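PDB 4WNY: universal stress protein from Burkholderia pseudomallei, which belongs to the universal stress protein A family and probably acts in the cell's response to stress, although its precise biochemical role is not established. Local coordinates for residues 8-13 and 105-110. Residues are numbered along the deposited sequence; the frame is centred on the assembly and turned at random.
Sequences IILVAL and ERAARE
Between strand 8-13 and helical segment 105-110 the CA atoms come nearest at L10 and A108, with L10 CA 7.0 Å from A108 CA. No hydrogen bond joins the two segments, and only 81 Å² is buried between them, so the contact is apolar and very local. Within the helix, R109 N bonds to E105 O at 3.0 Å, and the turn it closes contains A107 and A108.

L10 alone reaches across from the strand. Its CB leaves the strand toward the helix; with CG anti to the backbone N (chi1 -170°) the next bond runs mostly along the strand toward L13, and chi2 then turns CD1 back toward the helix. This methyl sits over the peptide between the two alanines, 3.9 Å from A108 N, and is bracketed by their methyls: L10 CD1 is 4.2 Å from A107 CB, and L10 CD1 is also 4.2 Å from A108 CB. The small alanine side chains let the helix backbone itself form part of the surface that L10 meets.

Strand 8-13 is the central strand of a five-stranded parallel sheet of order 3-2-1-4-5, the Rossmann-like alpha/beta fold of the HUP clan. Helix 100-111, to which segment 105-110 belongs, leads into the adjacent strand 115-120, where A108 also touches I116. L10 packs on V40 and A113 as well, whereas I9 and V11 on the other sheet face meet helix 17-32.

Polar side chains lie on other flanks of the helix. R106 NH2 donates to E110 OE1 at 3.2 Å in a salt bridge with an N-H...O angle of 146°; the oxygen is met on its syn side, 22° out of the carboxylate plane. R106 NH1 has a second carboxylate partner in E98, while E105 OE2 is hydrogen-bonded to H141 ND1.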
ATOM      1  N   ILE A   8      -0.005 -10.920   8.991  1.00 42.17           N
ATOM      2  CA  ILE A   8       1.415 -11.060   8.692  1.00 40.24           C
ATOM      3  C   ILE A   8       1.859 -10.098   7.594  1.00 37.71           C
ATOM      4  O   ILE A   8       1.400 -10.178   6.453  1.00 38.23           O
ATOM      5  CB  ILE A   8       1.760 -12.504   8.278  1.00 41.39           C
ATOM      6  CG1 ILE A   8       1.527 -13.461   9.450  1.00 42.46           C
ATOM      7  CG2 ILE A   8       3.201 -12.591   7.802  1.00 39.05           C
ATOM      8  CD1 ILE A   8       1.666 -14.925   9.083  1.00 44.48           C
ATOM      9  N   ILE A   9       2.759  -9.187   7.949  1.00 34.93           N
ATOM     10  CA  ILE A   9       3.227  -8.167   7.019  1.00 33.29           C
ATOM     11  C   ILE A   9       4.664  -8.415   6.575  1.00 33.70           C
ATOM     12  O   ILE A   9       5.543  -8.681   7.397  1.00 32.20           O
ATOM     13  CB  ILE A   9       3.145  -6.763   7.640  1.00 35.42           C
ATOM     14  CG1 ILE A   9       1.756  -6.521   8.241  1.00 38.81           C
ATOM     15  CG2 ILE A   9       3.484  -5.705   6.603  1.00 33.80           C
ATOM     16  CD1 ILE A   9       1.639  -5.206   8.983  1.00 38.76           C
ATOM     17  N   LEU A  10       4.897  -8.318   5.272  1.00 35.03           N
ATOM     18  CA  LEU A  10       6.231  -8.482   4.710  1.00 34.81           C
ATOM     19  C   LEU A  10       6.769  -7.135   4.232  1.00 31.26           C
ATOM     20  O   LEU A  10       6.074  -6.395   3.539  1.00 29.86           O
ATOM     21  CB  LEU A  10       6.200  -9.495   3.560  1.00 35.81           C
ATOM     22  CG  LEU A  10       7.508 -10.008   2.949  1.00 32.66           C
ATOM     23  CD1 LEU A  10       7.291 -11.380   2.338  1.00 33.51           C
ATOM     24  CD2 LEU A  10       8.043  -9.053   1.893  1.00 31.83           C
ATOM     25  N   VAL A  11       8.007  -6.821   4.606  1.00 28.38           N
ATOM     26  CA  VAL A  11       8.660  -5.594   4.153  1.00 28.01           C
ATOM     27  C   VAL A  11      10.020  -5.912   3.526  1.00 26.60           C
ATOM     28  O   VAL A  11      10.845  -6.609   4.120  1.00 22.31           O
ATOM     29  CB  VAL A  11       8.826  -4.576   5.310  1.00 28.30           C
ATOM     30  CG1 VAL A  11       9.442  -5.238   6.529  1.00 27.53           C
ATOM     31  CG2 VAL A  11       9.652  -3.373   4.865  1.00 31.07           C
ATOM     32  N   ALA A  12      10.239  -5.413   2.314  1.00 28.57           N
ATOM     33  CA  ALA A  12      11.461  -5.710   1.575  1.00 29.81           C
ATOM     34  C   ALA A  12      12.585  -4.745   1.929  1.00 30.75           C
ATOM     35  O   ALA A  12      12.439  -3.529   1.788  1.00 30.73           O
ATOM     36  CB  ALA A  12      11.191  -5.676   0.077  1.00 32.75           C
ATOM     37  N   LEU A  13      13.708  -5.293   2.382  1.00 31.13           N
ATOM     38  CA  LEU A  13      14.865  -4.482   2.750  1.00 33.64           C
ATOM     39  C   LEU A  13      16.053  -4.749   1.825  1.00 37.25           C
ATOM     40  O   LEU A  13      16.204  -5.850   1.292  1.00 39.31           O
ATOM     41  CB  LEU A  13      15.264  -4.755   4.203  1.00 32.60           C
ATOM     42  CG  LEU A  13      14.155  -4.667   5.257  1.00 30.69           C
ATOM     43  CD1 LEU A  13      14.710  -5.007   6.630  1.00 30.87           C
ATOM     44  CD2 LEU A  13      13.507  -3.290   5.267  1.00 32.13           C
ATOM     45  N   GLU A 105       7.142 -12.350  -4.176  1.00 54.18           N
ATOM     46  CA  GLU A 105       5.824 -12.969  -4.248  1.00 55.21           C
ATOM     47  C   GLU A 105       5.869 -14.411  -3.759  1.00 54.29           C
ATOM     48  O   GLU A 105       4.943 -14.880  -3.096  1.00 52.92           O
ATOM     49  CB  GLU A 105       5.282 -12.917  -5.676  1.00 59.80           C
ATOM     50  CG  GLU A 105       4.902 -11.525  -6.133  1.00 62.14           C
ATOM     51  CD  GLU A 105       4.352 -11.502  -7.543  1.00 68.44           C
ATOM     52  OE1 GLU A 105       4.653 -12.436  -8.316  1.00 70.54           O
ATOM     53  OE2 GLU A 105       3.615 -10.551  -7.876  1.00 70.67           O
ATOM     54  N   ARG A 106       6.947 -15.111  -4.096  1.00 55.05           N
ATOM     55  CA  ARG A 106       7.137 -16.478  -3.629  1.00 56.17           C
ATOM     56  C   ARG A 106       7.323 -16.498  -2.118  1.00 51.71           C
ATOM     57  O   ARG A 106       6.773 -17.354  -1.426  1.00 49.81           O
ATOM     58  CB  ARG A 106       8.335 -17.131  -4.321  1.00 58.83           C
ATOM     59  CG  ARG A 106       8.623 -18.538  -3.827  1.00 61.26           C
ATOM     60  CD  ARG A 106       9.388 -19.352  -4.856  1.00 65.89           C
ATOM     61  NE  ARG A 106      10.791 -18.961  -4.952  1.00 67.19           N
ATOM     62  CZ  ARG A 106      11.761 -19.482  -4.208  1.00 67.52           C
ATOM     63  NH1 ARG A 106      13.011 -19.074  -4.365  1.00 67.08           N
ATOM     64  NH2 ARG A 106      11.480 -20.413  -3.304  1.00 67.78           N
ATOM     65  N   ALA A 107       8.098 -15.542  -1.615  1.00 49.45           N
ATOM     66  CA  ALA A 107       8.338 -15.422  -0.184  1.00 48.41           C
ATOM     67  C   ALA A 107       7.036 -15.136   0.554  1.00 47.49           C
ATOM     68  O   ALA A 107       6.788 -15.683   1.624  1.00 46.29           O
ATOM     69  CB  ALA A 107       9.360 -14.331   0.095  1.00 46.51           C
ATOM     70  N   ALA A 108       6.205 -14.281  -0.034  1.00 48.75           N
ATOM     71  CA  ALA A 108       4.916 -13.933   0.553  1.00 49.00           C
ATOM     72  C   ALA A 108       3.989 -15.144   0.619  1.00 50.15           C
ATOM     73  O   ALA A 108       3.269 -15.333   1.600  1.00 49.38           O
ATOM     74  CB  ALA A 108       4.264 -12.813  -0.237  1.00 50.08           C
ATOM     75  N   ARG A 109       4.014 -15.957  -0.432  1.00 52.10           N
ATOM     76  CA  ARG A 109       3.194 -17.163  -0.498  1.00 53.77           C
ATOM     77  C   ARG A 109       3.603 -18.185   0.556  1.00 51.43           C
ATOM     78  O   ARG A 109       2.758 -18.746   1.252  1.00 50.67           O
ATOM     79  CB  ARG A 109       3.286 -17.792  -1.889  1.00 57.69           C
ATOM     80  CG  ARG A 109       2.317 -17.214  -2.902  1.00 61.66           C
ATOM     81  CD  ARG A 109       2.915 -17.249  -4.297  1.00 64.86           C
ATOM     82  NE  ARG A 109       3.659 -18.482  -4.538  1.00 66.42           N
ATOM     83  CZ  ARG A 109       4.469 -18.673  -5.574  1.00 67.72           C
ATOM     84  NH1 ARG A 109       4.644 -17.710  -6.468  1.00 68.56           N
ATOM     85  NH2 ARG A 109       5.109 -19.825  -5.714  1.00 68.81           N
ATOM     86  N   GLU A 110       4.906 -18.421   0.668  1.00 51.89           N
ATOM     87  CA  GLU A 110       5.431 -19.430   1.581  1.00 53.06           C
ATOM     88  C   GLU A 110       5.349 -18.990   3.042  1.00 51.76           C
ATOM     89  O   GLU A 110       5.127 -19.810   3.930  1.00 52.96           O
ATOM     90  CB  GLU A 110       6.876 -19.766   1.212  1.00 54.51           C
ATOM     91  CG  GLU A 110       7.039 -20.314  -0.197  1.00 59.06           C
ATOM     92  CD  GLU A 110       8.493 -20.477  -0.596  1.00 61.00           C
ATOM     93  OE1 GLU A 110       8.754 -21.014  -1.693  1.00 64.38           O
ATOM     94  OE2 GLU A 110       9.374 -20.069   0.189  1.00 59.14           O
TER